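Local atomic coordinates of ornithine carbamoyltransferase (Gloeobacter violaceus, PDB entry 3GD5), a protein that probably catalyses the reversible transfer of the carbamoyl group from carbamoyl phosphate to ornithine, giving citrulline and phosphate in arginine biosynthesis. Residues 51-56 and 64-69; 186-189 and 193-196; 146-151 and 268-273; 22-27 and 203-208. All blocks are in the same frame, centred on the assembly; numbering follows the deposited sequence.

Contact 1: 51-56 and 64-69; sequences LGLVFL and VSFTVA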
loop_
_atom_site.group_PDB
_atom_site.type_symbol
_atom_site.label_atom_id
_atom_site.label_comp_id
_atom_site.label_asym_id
_atom_site.label_seq_id
_atom_site.Cartn_x
_atom_site.Cartn_y
_atom_site.Cartn_z
ATOM N N LEU A 51 -32.457 -1.596 1.511
ATOM C CA LEU A 51 -31.676 -2.565 2.255
ATOM C C LEU A 51 -30.225 -2.106 2.190
ATOM O O LEU A 51 -29.704 -1.803 1.112
ATOM C CB LEU A 51 -31.813 -3.931 1.598
ATOM C CG LEU A 51 -31.339 -5.227 2.254
ATOM C CD1 LEU A 51 -30.563 -5.974 1.206
ATOM C CD2 LEU A 51 -30.504 -5.001 3.496
ATOM N N GLY A 52 -29.575 -2.043 3.344
ATOM C CA GLY A 52 -28.187 -1.637 3.373
ATOM C C GLY A 52 -27.330 -2.872 3.543
ATOM O O GLY A 52 -27.695 -3.786 4.294
ATOM N N LEU A 53 -26.206 -2.910 2.836
ATOM C CA LEU A 53 -25.285 -4.032 2.908
ATOM C C LEU A 53 -23.994 -3.559 3.569
ATOM O O LEU A 53 -23.280 -2.733 3.006
ATOM C CB LEU A 53 -24.958 -4.540 1.505
ATOM C CG LEU A 53 -26.132 -4.819 0.569
ATOM C CD1 LEU A 53 -25.595 -5.078 -0.831
ATOM C CD2 LEU A 53 -26.931 -6.015 1.075
ATOM N N VAL A 54 -23.697 -4.061 4.762
ATOM C CA VAL A 54 -22.462 -3.673 5.435
ATOM C C VAL A 54 -21.559 -4.893 5.560
ATOM O O VAL A 54 -21.675 -5.691 6.489
ATOM C CB VAL A 54 -22.734 -3.053 6.825
ATOM C CG1 VAL A 54 -23.700 -3.897 7.578
ATOM C CG2 VAL A 54 -21.430 -2.918 7.610
ATOM N N PHE A 55 -20.675 -5.042 4.584
ATOM C CA PHE A 55 -19.756 -6.166 4.555
ATOM C C PHE A 55 -18.369 -5.735 4.988
ATOM O O PHE A 55 -17.677 -5.021 4.260
ATOM C CB PHE A 55 -19.683 -6.758 3.145
ATOM C CG PHE A 55 -21.012 -7.224 2.608
ATOM C CD1 PHE A 55 -22.105 -7.415 3.463
ATOM C CD2 PHE A 55 -21.162 -7.515 1.257
ATOM C CE1 PHE A 55 -23.320 -7.889 2.979
ATOM C CE2 PHE A 55 -22.378 -7.994 0.757
ATOM C CZ PHE A 55 -23.460 -8.182 1.622
ATOM N N LEU A 56 -17.969 -6.163 6.178
ATOM C CA LEU A 56 -16.648 -5.835 6.692
ATOM C C LEU A 56 -15.609 -6.609 5.901
ATOM O O LEU A 56 -14.411 -6.399 6.052
ATOM C CB LEU A 56 -16.541 -6.182 8.177
ATOM C CG LEU A 56 -17.112 -5.143 9.144
ATOM C CD1 LEU A 56 -18.597 -4.956 8.901
ATOM C CD2 LEU A 56 -16.845 -5.595 10.572
ATOM N N VAL A 64 -24.221 -9.821 -4.669
ATOM C CA VAL A 64 -25.095 -9.948 -5.833
ATOM C C VAL A 64 -26.392 -10.695 -5.505
ATOM O O VAL A 64 -27.481 -10.263 -5.894
ATOM C CB VAL A 64 -24.378 -10.658 -7.013
ATOM C CG1 VAL A 64 -23.876 -12.018 -6.573
ATOM C CG2 VAL A 64 -25.330 -10.807 -8.196
ATOM N N SER A 65 -26.290 -11.806 -4.786
ATOM C CA SER A 65 -27.488 -12.570 -4.438
ATOM C C SER A 65 -28.458 -11.736 -3.586
ATOM O O SER A 65 -29.669 -11.793 -3.784
ATOM C CB SER A 65 -27.112 -13.873 -3.708
ATOM O OG SER A 65 -26.393 -13.625 -2.512
ATOM N N PHE A 66 -27.932 -10.959 -2.647
ATOM C CA PHE A 66 -28.792 -10.112 -1.817
ATOM C C PHE A 66 -29.411 -8.948 -2.593
ATOM O O PHE A 66 -30.589 -8.632 -2.405
ATOM C CB PHE A 66 -28.005 -9.535 -0.642
ATOM C CG PHE A 66 -28.144 -10.317 0.618
ATOM C CD1 PHE A 66 -29.352 -10.337 1.307
ATOM C CD2 PHE A 66 -27.072 -11.050 1.120
ATOM C CE1 PHE A 66 -29.492 -11.074 2.474
ATOM C CE2 PHE A 66 -27.205 -11.794 2.292
ATOM C CZ PHE A 66 -28.419 -11.804 2.966
ATOM N N THR A 67 -28.611 -8.315 -3.453
ATOM C CA THR A 67 -29.058 -7.165 -4.231
ATOM C C THR A 67 -30.100 -7.499 -5.288
ATOM O O THR A 67 -31.057 -6.745 -5.471
ATOM C CB THR A 67 -27.847 -6.416 -4.902
ATOM O OG1 THR A 67 -28.336 -5.406 -5.804
ATOM C CG2 THR A 67 -26.993 -7.376 -5.692
ATOM N N VAL A 68 -29.926 -8.614 -5.995
ATOM C CA VAL A 68 -30.906 -8.995 -6.995
ATOM C C VAL A 68 -32.181 -9.429 -6.273
ATOM O O VAL A 68 -33.290 -9.219 -6.777
ATOM C CB VAL A 68 -30.393 -10.146 -7.895
ATOM C CG1 VAL A 68 -31.492 -10.572 -8.873
ATOM C CG2 VAL A 68 -29.159 -9.679 -8.684
ATOM N N ALA A 69 -32.031 -10.017 -5.086
ATOM C CA ALA A 69 -33.195 -10.453 -4.304
ATOM C C ALA A 69 -34.052 -9.238 -3.962
ATOM O O ALA A 69 -35.258 -9.219 -4.227
ATOM C CB ALA A 69 -32.749 -11.161 -3.021
#

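Contact 2: 186-189 and 193-196; sequences VATP and TPDP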
loop_
_atom_site.group_PDB
_atom_site.type_symbol
_atom_site.label_atom_id
_atom_site.label_comp_id
_atom_site.label_asym_id
_atom_site.label_seq_id
_atom_site.Cartn_x
_atom_site.Cartn_y
_atom_site.Cartn_z
ATOM N N VAL A 186 -21.156 -34.987 10.467
ATOM C CA VAL A 186 -20.103 -34.049 10.123
ATOM C C VAL A 186 -18.740 -34.641 10.417
ATOM O O VAL A 186 -18.402 -34.911 11.569
ATOM C CB VAL A 186 -20.266 -32.724 10.896
ATOM C CG1 VAL A 186 -20.446 -33.012 12.374
ATOM C CG2 VAL A 186 -19.045 -31.835 10.678
ATOM N N ALA A 187 -17.961 -34.837 9.359
ATOM C CA ALA A 187 -16.626 -35.397 9.475
ATOM C C ALA A 187 -15.560 -34.320 9.268
ATOM O O ALA A 187 -15.541 -33.629 8.244
ATOM C CB ALA A 187 -16.445 -36.526 8.450
ATOM N N THR A 188 -14.670 -34.185 10.246
ATOM C CA THR A 188 -13.601 -33.192 10.182
ATOM C C THR A 188 -12.341 -33.735 10.823
ATOM O O THR A 188 -12.375 -34.745 11.528
ATOM C CB THR A 188 -13.947 -31.928 10.981
ATOM O OG1 THR A 188 -13.677 -32.163 12.372
ATOM C CG2 THR A 188 -15.409 -31.564 10.812
ATOM N N PRO A 189 -11.201 -33.075 10.579
ATOM C CA PRO A 189 -9.972 -33.564 11.202
ATOM C C PRO A 189 -10.135 -33.307 12.703
ATOM O O PRO A 189 -11.043 -32.578 13.118
ATOM C CB PRO A 189 -8.889 -32.690 10.569
ATOM C CG PRO A 189 -9.449 -32.401 9.214
ATOM C CD PRO A 189 -10.899 -32.094 9.524
ATOM N N THR A 193 -13.086 -29.525 14.504
ATOM C CA THR A 193 -14.456 -29.983 14.682
ATOM C C THR A 193 -15.391 -28.795 14.899
ATOM O O THR A 193 -14.942 -27.691 15.218
ATOM C CB THR A 193 -14.575 -30.935 15.904
ATOM O OG1 THR A 193 -14.256 -30.219 17.105
ATOM C CG2 THR A 193 -13.619 -32.109 15.758
ATOM N N PRO A 194 -16.708 -29.008 14.711
ATOM C CA PRO A 194 -17.718 -27.963 14.891
ATOM C C PRO A 194 -17.705 -27.520 16.345
ATOM O O PRO A 194 -17.267 -28.266 17.216
ATOM C CB PRO A 194 -19.028 -28.676 14.561
ATOM C CG PRO A 194 -18.613 -29.792 13.664
ATOM C CD PRO A 194 -17.336 -30.270 14.286
ATOM N N ASP A 195 -18.191 -26.314 16.601
ATOM C CA ASP A 195 -18.266 -25.783 17.956
ATOM C C ASP A 195 -19.153 -26.723 18.786
ATOM O O ASP A 195 -20.348 -26.868 18.511
ATOM C CB ASP A 195 -18.867 -24.379 17.905
ATOM C CG ASP A 195 -19.226 -23.839 19.272
ATOM O OD1 ASP A 195 -18.980 -24.533 20.285
ATOM O OD2 ASP A 195 -19.763 -22.708 19.328
ATOM N N PRO A 196 -18.577 -27.378 19.811
ATOM C CA PRO A 196 -19.338 -28.305 20.662
ATOM C C PRO A 196 -20.682 -27.777 21.150
ATOM O O PRO A 196 -21.616 -28.554 21.379
ATOM C CB PRO A 196 -18.367 -28.614 21.810
ATOM C CG PRO A 196 -17.410 -27.449 21.800
ATOM C CD PRO A 196 -17.210 -27.204 20.327
#

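Contact 3: 146-151 and 268-273; sequences LTIREN and IVLHCL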
loop_
_atom_site.group_PDB
_atom_site.type_symbol
_atom_site.label_atom_id
_atom_site.label_comp_id
_atom_site.label_asym_id
_atom_site.label_seq_id
_atom_site.Cartn_x
_atom_site.Cartn_y
_atom_site.Cartn_z
ATOM N N LEU A 146 -33.510 -25.709 0.704
ATOM C CA LEU A 146 -34.465 -25.494 -0.375
ATOM C C LEU A 146 -34.034 -26.271 -1.618
ATOM O O LEU A 146 -34.863 -26.695 -2.424
ATOM C CB LEU A 146 -34.533 -23.999 -0.695
ATOM C CG LEU A 146 -35.779 -23.376 -1.329
ATOM C CD1 LEU A 146 -35.474 -21.915 -1.633
ATOM C CD2 LEU A 146 -36.169 -24.101 -2.603
ATOM N N THR A 147 -32.730 -26.455 -1.774
ATOM C CA THR A 147 -32.217 -27.183 -2.921
ATOM C C THR A 147 -32.439 -28.678 -2.719
ATOM O O THR A 147 -32.842 -29.375 -3.643
ATOM C CB THR A 147 -30.713 -26.918 -3.132
ATOM O OG1 THR A 147 -30.492 -25.508 -3.275
ATOM C CG2 THR A 147 -30.216 -27.633 -4.391
ATOM N N ILE A 148 -32.178 -29.160 -1.505
ATOM C CA ILE A 148 -32.354 -30.573 -1.181
ATOM C C ILE A 148 -33.819 -30.929 -1.372
ATOM O O ILE A 148 -34.142 -31.936 -1.998
ATOM C CB ILE A 148 -31.932 -30.883 0.278
ATOM C CG1 ILE A 148 -30.438 -30.597 0.456
ATOM C CG2 ILE A 148 -32.229 -32.338 0.619
ATOM C CD1 ILE A 148 -29.924 -30.849 1.863
ATOM N N ARG A 149 -34.698 -30.086 -0.838
ATOM C CA ARG A 149 -36.135 -30.286 -0.959
ATOM C C ARG A 149 -36.535 -30.423 -2.429
ATOM O O ARG A 149 -37.266 -31.335 -2.794
ATOM C CB ARG A 149 -36.877 -29.112 -0.303
ATOM C CG ARG A 149 -38.300 -28.864 -0.814
ATOM C CD ARG A 149 -39.300 -29.939 -0.414
ATOM N NE ARG A 149 -39.568 -29.951 1.023
ATOM C CZ ARG A 149 -40.623 -30.544 1.579
ATOM N NH1 ARG A 149 -40.795 -30.515 2.898
ATOM N NH2 ARG A 149 -41.520 -31.154 0.813
ATOM N N GLU A 150 -36.045 -29.524 -3.274
ATOM C CA GLU A 150 -36.371 -29.573 -4.695
ATOM C C GLU A 150 -35.833 -30.833 -5.369
ATOM O O GLU A 150 -36.315 -31.216 -6.434
ATOM C CB GLU A 150 -35.815 -28.342 -5.422
ATOM C CG GLU A 150 -36.329 -27.007 -4.899
ATOM C CD GLU A 150 -35.760 -25.814 -5.664
ATOM O OE1 GLU A 150 -34.526 -25.770 -5.869
ATOM O OE2 GLU A 150 -36.548 -24.919 -6.052
ATOM N N ASN A 151 -34.838 -31.475 -4.761
ATOM C CA ASN A 151 -34.262 -32.686 -5.341
ATOM C C ASN A 151 -34.874 -34.006 -4.861
ATOM O O ASN A 151 -34.910 -34.981 -5.614
ATOM C CB ASN A 151 -32.749 -32.742 -5.105
ATOM C CG ASN A 151 -31.970 -31.917 -6.107
ATOM O OD1 ASN A 151 -31.906 -30.689 -6.006
ATOM N ND2 ASN A 151 -31.380 -32.587 -7.093
ATOM N N ILE A 268 -26.627 -36.569 -3.899
ATOM C CA ILE A 268 -26.394 -35.265 -4.501
ATOM C C ILE A 268 -25.157 -34.650 -3.843
ATOM O O ILE A 268 -24.855 -34.947 -2.682
ATOM C CB ILE A 268 -27.641 -34.356 -4.293
ATOM C CG1 ILE A 268 -28.485 -34.348 -5.568
ATOM C CG2 ILE A 268 -27.240 -32.955 -3.887
ATOM C CD1 ILE A 268 -28.998 -35.707 -5.964
ATOM N N VAL A 269 -24.433 -33.818 -4.592
ATOM C CA VAL A 269 -23.234 -33.158 -4.073
ATOM C C VAL A 269 -23.427 -31.643 -4.012
ATOM O O VAL A 269 -23.726 -31.006 -5.024
ATOM C CB VAL A 269 -21.991 -33.452 -4.948
ATOM C CG1 VAL A 269 -20.784 -32.695 -4.406
ATOM C CG2 VAL A 269 -21.702 -34.946 -4.962
ATOM N N LEU A 270 -23.260 -31.074 -2.821
ATOM C CA LEU A 270 -23.408 -29.633 -2.629
ATOM C C LEU A 270 -22.108 -28.984 -2.183
ATOM O O LEU A 270 -21.315 -29.584 -1.457
ATOM C CB LEU A 270 -24.491 -29.322 -1.581
ATOM C CG LEU A 270 -25.942 -29.703 -1.893
ATOM C CD1 LEU A 270 -26.867 -29.143 -0.821
ATOM C CD2 LEU A 270 -26.327 -29.163 -3.257
ATOM N N HIS A 271 -21.890 -27.754 -2.638
ATOM C CA HIS A 271 -20.708 -26.984 -2.260
ATOM C C HIS A 271 -21.156 -25.526 -2.249
ATOM O O HIS A 271 -21.662 -25.024 -3.245
ATOM C CB HIS A 271 -19.568 -27.202 -3.270
ATOM C CG HIS A 271 -18.265 -26.594 -2.850
ATOM N ND1 HIS A 271 -17.077 -27.297 -2.857
ATOM C CD2 HIS A 271 -17.958 -25.341 -2.431
ATOM C CE1 HIS A 271 -16.096 -26.503 -2.466
ATOM N NE2 HIS A 271 -16.603 -25.311 -2.204
ATOM N N CYS A 272 -20.996 -24.853 -1.116
ATOM C CA CYS A 272 -21.415 -23.455 -1.005
ATOM C C CYS A 272 -20.595 -22.450 -1.839
ATOM O O CYS A 272 -21.042 -21.325 -2.040
ATOM C CB CYS A 272 -21.402 -23.023 0.463
ATOM S SG CYS A 272 -19.797 -23.195 1.247
ATOM N N LEU A 273 -19.410 -22.860 -2.305
ATOM C CA LEU A 273 -18.505 -22.036 -3.129
ATOM C C LEU A 273 -17.778 -20.913 -2.379
ATOM O O LEU A 273 -18.234 -20.466 -1.329
ATOM C CB LEU A 273 -19.264 -21.447 -4.324
ATOM C CG LEU A 273 -19.870 -22.465 -5.302
ATOM C CD1 LEU A 273 -20.619 -21.743 -6.405
ATOM C CD2 LEU A 273 -18.766 -23.346 -5.890
#

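Contact 4: 22-27 and 203-208; sequences LDEAQL and SEIAGR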
loop_
_atom_site.group_PDB
_atom_site.type_symbol
_atom_site.label_atom_id
_atom_site.label_comp_id
_atom_site.label_asym_id
_atom_site.label_seq_id
_atom_site.Cartn_x
_atom_site.Cartn_y
_atom_site.Cartn_z
ATOM N N LEU A 22 -34.772 -19.250 14.286
ATOM C CA LEU A 22 -35.982 -19.792 13.692
ATOM C C LEU A 22 -36.215 -21.144 14.320
ATOM O O LEU A 22 -35.315 -21.980 14.320
ATOM C CB LEU A 22 -35.799 -20.001 12.188
ATOM C CG LEU A 22 -35.437 -18.835 11.266
ATOM C CD1 LEU A 22 -34.823 -19.390 9.991
ATOM C CD2 LEU A 22 -36.667 -17.997 10.961
ATOM N N ASP A 23 -37.400 -21.368 14.877
ATOM C CA ASP A 23 -37.688 -22.681 15.435
ATOM C C ASP A 23 -38.073 -23.534 14.224
ATOM O O ASP A 23 -38.076 -23.038 13.094
ATOM C CB ASP A 23 -38.832 -22.624 16.465
ATOM C CG ASP A 23 -40.106 -21.991 15.920
ATOM O OD1 ASP A 23 -40.521 -22.314 14.785
ATOM O OD2 ASP A 23 -40.709 -21.174 16.649
ATOM N N GLU A 24 -38.388 -24.806 14.443
ATOM C CA GLU A 24 -38.756 -25.680 13.333
ATOM C C GLU A 24 -39.886 -25.102 12.489
ATOM O O GLU A 24 -39.848 -25.166 11.263
ATOM C CB GLU A 24 -39.173 -27.062 13.842
ATOM C CG GLU A 24 -38.138 -27.768 14.701
ATOM C CD GLU A 24 -38.128 -27.275 16.135
ATOM O OE1 GLU A 24 -37.329 -27.802 16.935
ATOM O OE2 GLU A 24 -38.916 -26.364 16.467
ATOM N N ALA A 25 -40.888 -24.530 13.147
ATOM C CA ALA A 25 -42.038 -23.958 12.451
ATOM C C ALA A 25 -41.694 -22.753 11.575
ATOM O O ALA A 25 -42.182 -22.615 10.459
ATOM C CB ALA A 25 -43.111 -23.570 13.466
ATOM N N GLN A 26 -40.857 -21.868 12.086
ATOM C CA GLN A 26 -40.488 -20.688 11.328
ATOM C C GLN A 26 -39.618 -21.044 10.117
ATOM O O GLN A 26 -39.740 -20.434 9.051
ATOM C CB GLN A 26 -39.789 -19.707 12.263
ATOM C CG GLN A 26 -40.664 -19.374 13.468
ATOM C CD GLN A 26 -39.966 -18.522 14.505
ATOM O OE1 GLN A 26 -38.928 -18.908 15.041
ATOM N NE2 GLN A 26 -40.538 -17.357 14.800
ATOM N N LEU A 27 -38.767 -22.053 10.270
ATOM C CA LEU A 27 -37.899 -22.465 9.179
ATOM C C LEU A 27 -38.709 -22.991 8.002
ATOM O O LEU A 27 -38.425 -22.658 6.843
ATOM C CB LEU A 27 -36.909 -23.530 9.658
ATOM C CG LEU A 27 -35.912 -24.041 8.610
ATOM C CD1 LEU A 27 -35.191 -22.860 7.954
ATOM C CD2 LEU A 27 -34.919 -24.996 9.270
ATOM N N SER A 203 -28.182 -31.473 18.504
ATOM C CA SER A 203 -28.666 -32.763 18.995
ATOM C C SER A 203 -29.970 -32.574 19.762
ATOM O O SER A 203 -30.927 -33.322 19.568
ATOM C CB SER A 203 -27.625 -33.414 19.903
ATOM O OG SER A 203 -26.441 -33.691 19.180
ATOM N N GLU A 204 -29.999 -31.568 20.631
ATOM C CA GLU A 204 -31.193 -31.262 21.409
ATOM C C GLU A 204 -32.384 -31.080 20.472
ATOM O O GLU A 204 -33.475 -31.586 20.731
ATOM C CB GLU A 204 -30.974 -29.986 22.225
ATOM C CG GLU A 204 -32.206 -29.508 22.988
ATOM C CD GLU A 204 -31.994 -28.162 23.668
ATOM O OE1 GLU A 204 -32.948 -27.650 24.295
ATOM O OE2 GLU A 204 -30.875 -27.610 23.576
ATOM N N ILE A 205 -32.170 -30.354 19.377
ATOM C CA ILE A 205 -33.224 -30.108 18.401
ATOM C C ILE A 205 -33.628 -31.403 17.711
ATOM O O ILE A 205 -34.810 -31.663 17.494
ATOM C CB ILE A 205 -32.759 -29.128 17.302
ATOM C CG1 ILE A 205 -32.424 -27.765 17.910
ATOM C CG2 ILE A 205 -33.844 -28.994 16.231
ATOM C CD1 ILE A 205 -33.628 -27.032 18.408
ATOM N N ALA A 206 -32.628 -32.201 17.353
ATOM C CA ALA A 206 -32.849 -33.464 16.664
ATOM C C ALA A 206 -33.625 -34.445 17.536
ATOM O O ALA A 206 -34.318 -35.334 17.028
ATOM C CB ALA A 206 -31.515 -34.065 16.256
ATOM N N GLY A 207 -33.506 -34.273 18.848
ATOM C CA GLY A 207 -34.198 -35.149 19.771
ATOM C C GLY A 207 -35.700 -35.056 19.608
ATOM O O GLY A 207 -36.422 -36.021 19.862
ATOM N N ARG A 208 -36.167 -33.896 19.164
ATOM C CA ARG A 208 -37.589 -33.666 18.981
ATOM C C ARG A 208 -38.031 -33.846 17.535
ATOM O O ARG A 208 -39.222 -33.965 17.253
ATOM C CB ARG A 208 -37.946 -32.263 19.476
ATOM C CG ARG A 208 -37.534 -32.031 20.926
ATOM C CD ARG A 208 -37.993 -30.686 21.493
ATOM N NE ARG A 208 -37.182 -29.551 21.051
ATOM C CZ ARG A 208 -37.323 -28.932 19.882
ATOM N NH1 ARG A 208 -38.250 -29.332 19.021
ATOM N NH2 ARG A 208 -36.543 -27.903 19.581
#

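Contact 1: 51-56 and 64-69
Leu53 and Phe66 make a buried, largely apolar strand-to-helix contact inside a beta-alpha-beta unit, in which strand 50-55 leads through helix 60-72 to strand 76-79. The unit belongs to the parallel sheet of the carbamoyl-phosphate domain, and helix 60-72 lies against that sheet. Leu53 rises from the strand with CG anti to its carbonyl carbon (chi1 -50°), which carries the branched end over to the helix. There the methyl CD2 meets Phe66 CB at 4.1 Å, and the two side chains cross obliquely, the methyl touching the root of the phenyl group. Two residues earlier in the strand, Leu51 reaches the same turn of helix, its CD1 lying 4.5 Å from the backbone oxygen Phe66 O. No hydrogen bond joins the segments; they meet through side chains.

Beyond the pair, the Phe66 side chain also touches Ala108 of the neighbouring strand 106-110, and it comes to about 4 Å from the side chain of Cys139, a residue that by similarity binds carbamoyl phosphate. Another face of the helix is covered by a second subunit, where Thr67 and Val68 pack on Ile78 of that neighbouring chain. Within the strand, Leu53 has a second use: its CB sits 3.9 Å above the plane of the Phe55 ring, displaced toward the rim.

Contact 2: 186-189 and 193-196
Thr193 begins the returning segment by crossing Thr188 at about a right angle. Its CA lies 3.3 Å from Thr188 OG1, and its methyl CG2 is 3.4 Å from the same oxygen, so a hydroxyl is tucked against carbon here. CG2 also touches the turn itself, at 3.7 Å from Pro189 O. The main acceptor for the hydroxyl is in its own segment: Thr188 OG1 donates to Pro189 O over 2.8 Å, arriving somewhat tilted from the carbonyl plane, while Phe192 O is a second carbonyl at weak hydrogen-bond range, competing for the same proton. A chi1 of 81° sets OG1 between the backbone N and the carbonyl carbon, while CG2 faces the Pro194 ring. A valine at Thr188 would probably leave Pro189 O without this donor and the turn less firmly held.

Pro194 follows and brings its ring down on the end of strand 183-187. Its CG is met by both methyls of Val186, CG2 at 3.6 Å and CG1 at 3.9 Å, while Thr188 CG2 lies 4.2 Å from Pro194 CD. This is the connection from a strand to the following helix in the Rossmann-like parallel sheet of the ornithine-binding domain, and Ile215 of the neighbouring strand touches Val186, Thr193 and Pro194 alike. Asp195 comes next as the N-cap of helix 196-209: its OD1 accepts from Ala197 N, and its own backbone N donates to His171 NE2. Pro196 then opens the helix, in a first turn where its lack of an N-H costs no backbone bond.

Contact 3: 146-151 and 268-273
Helix 138-152, whose segment here belongs to the carbamoyl-phosphate-binding family region, packs against the sheet of the ornithine-binding one. It meets strand 268-271, an outermost strand of that sheet within this chain, with Leu270 set against Thr147 and Ile148. The two short segments run nearly antiparallel, at 163°, with their axes 10.7 Å apart. Leu270 bridges that gap with a divided end: CD1 meets Ile148 CG1 at 4.1 Å, and the other methyl, CD2, lies 4.3 Å from Thr147 CG2. Its CG stands anti to the carbonyl carbon (chi1 -65°), an orientation that sends both methyls to the helix. At the start of the strand, Ile268 meets the Asn151 side chain at a slant.

Thr147 divides its roles, giving its methyl to Leu270 while OG1 bonds to Ala143 O, one turn back in the helix, and to Asn299 ND2. Further along the segment, Cys272 and Leu273 are expected, by similarity, to bind carbamoyl phosphate, as is Gln140 near the start of this same helix; Cys272 packs on Gln140.

No hydrogen bond crosses between the segments. They meet mainly through aliphatic groups, with the Asn151 side chain at the rim and the threonine hydroxyl satisfied elsewhere.

Contact 4: 22-27 and 203-208
Glu24 and Arg208 form a salt bridge between the first turn of helix 24-39 and the C-terminal part of helix 196-209. Both end nitrogens of the guanidinium converge on one oxygen: Arg208 NH1 donates to Glu24 OE1 over 2.7 Å, and Arg208 NH2 to the same Glu24 OE1 over 2.8 Å. The carboxylate stands nearly upright to the guanidinium, their planes 83° apart. NH2 meets the syn lone pair of OE1, while NH1 approaches from above the carboxylate plane. For the arginine, OE1 lies at the edge near its plane, and sharing one acceptor bends both bonds to 139°. Glu24 gets there by a bend at chi2 (80°), and its OE1 also passes Ile205 CG2 at 3.7 Å.

Behind Glu24 the helix start is satisfied by a capping box. Asp23, the N-cap, accepts from Gln26 N through OD1 at 2.8 Å, and the backbone of Asp23 repays it, its N donating to Gln26 OE1 at 2.9 Å. The remaining amide nitrogen, Gln26 NE2, bonds to Arg11 O.

A glutamine in place of Glu24 is likely to leave the Arg208 charge without its mate and weaken the link between the helices. A negative charge in the first turn of one helix and a positive one late in the other should also suit both helix dipoles, so the bridge probably gains from where it sits.

In the fold
Contacts 1, 2 and 3 are buried and rest mainly on carbon contacts, with a threonine hydroxyl tucked in at contact 2 and no hydrogen bond between their segments; contact 4 is partly open to solvent and rests on charge. Contacts 1 and 2 are local, each within one of the two domains, about 30 Å apart between centres and on opposite sides of the chain's centre. Contacts 3 and 4 join residues more than a hundred positions apart and tie the carbamoyl-phosphate and ornithine regions together, one by apolar packing, the other by a salt bridge. Contacts 2 and 3 reach the same five-stranded parallel sheet, while contact 2 leads into helix 196-209, which contact 4 then uses near its far end.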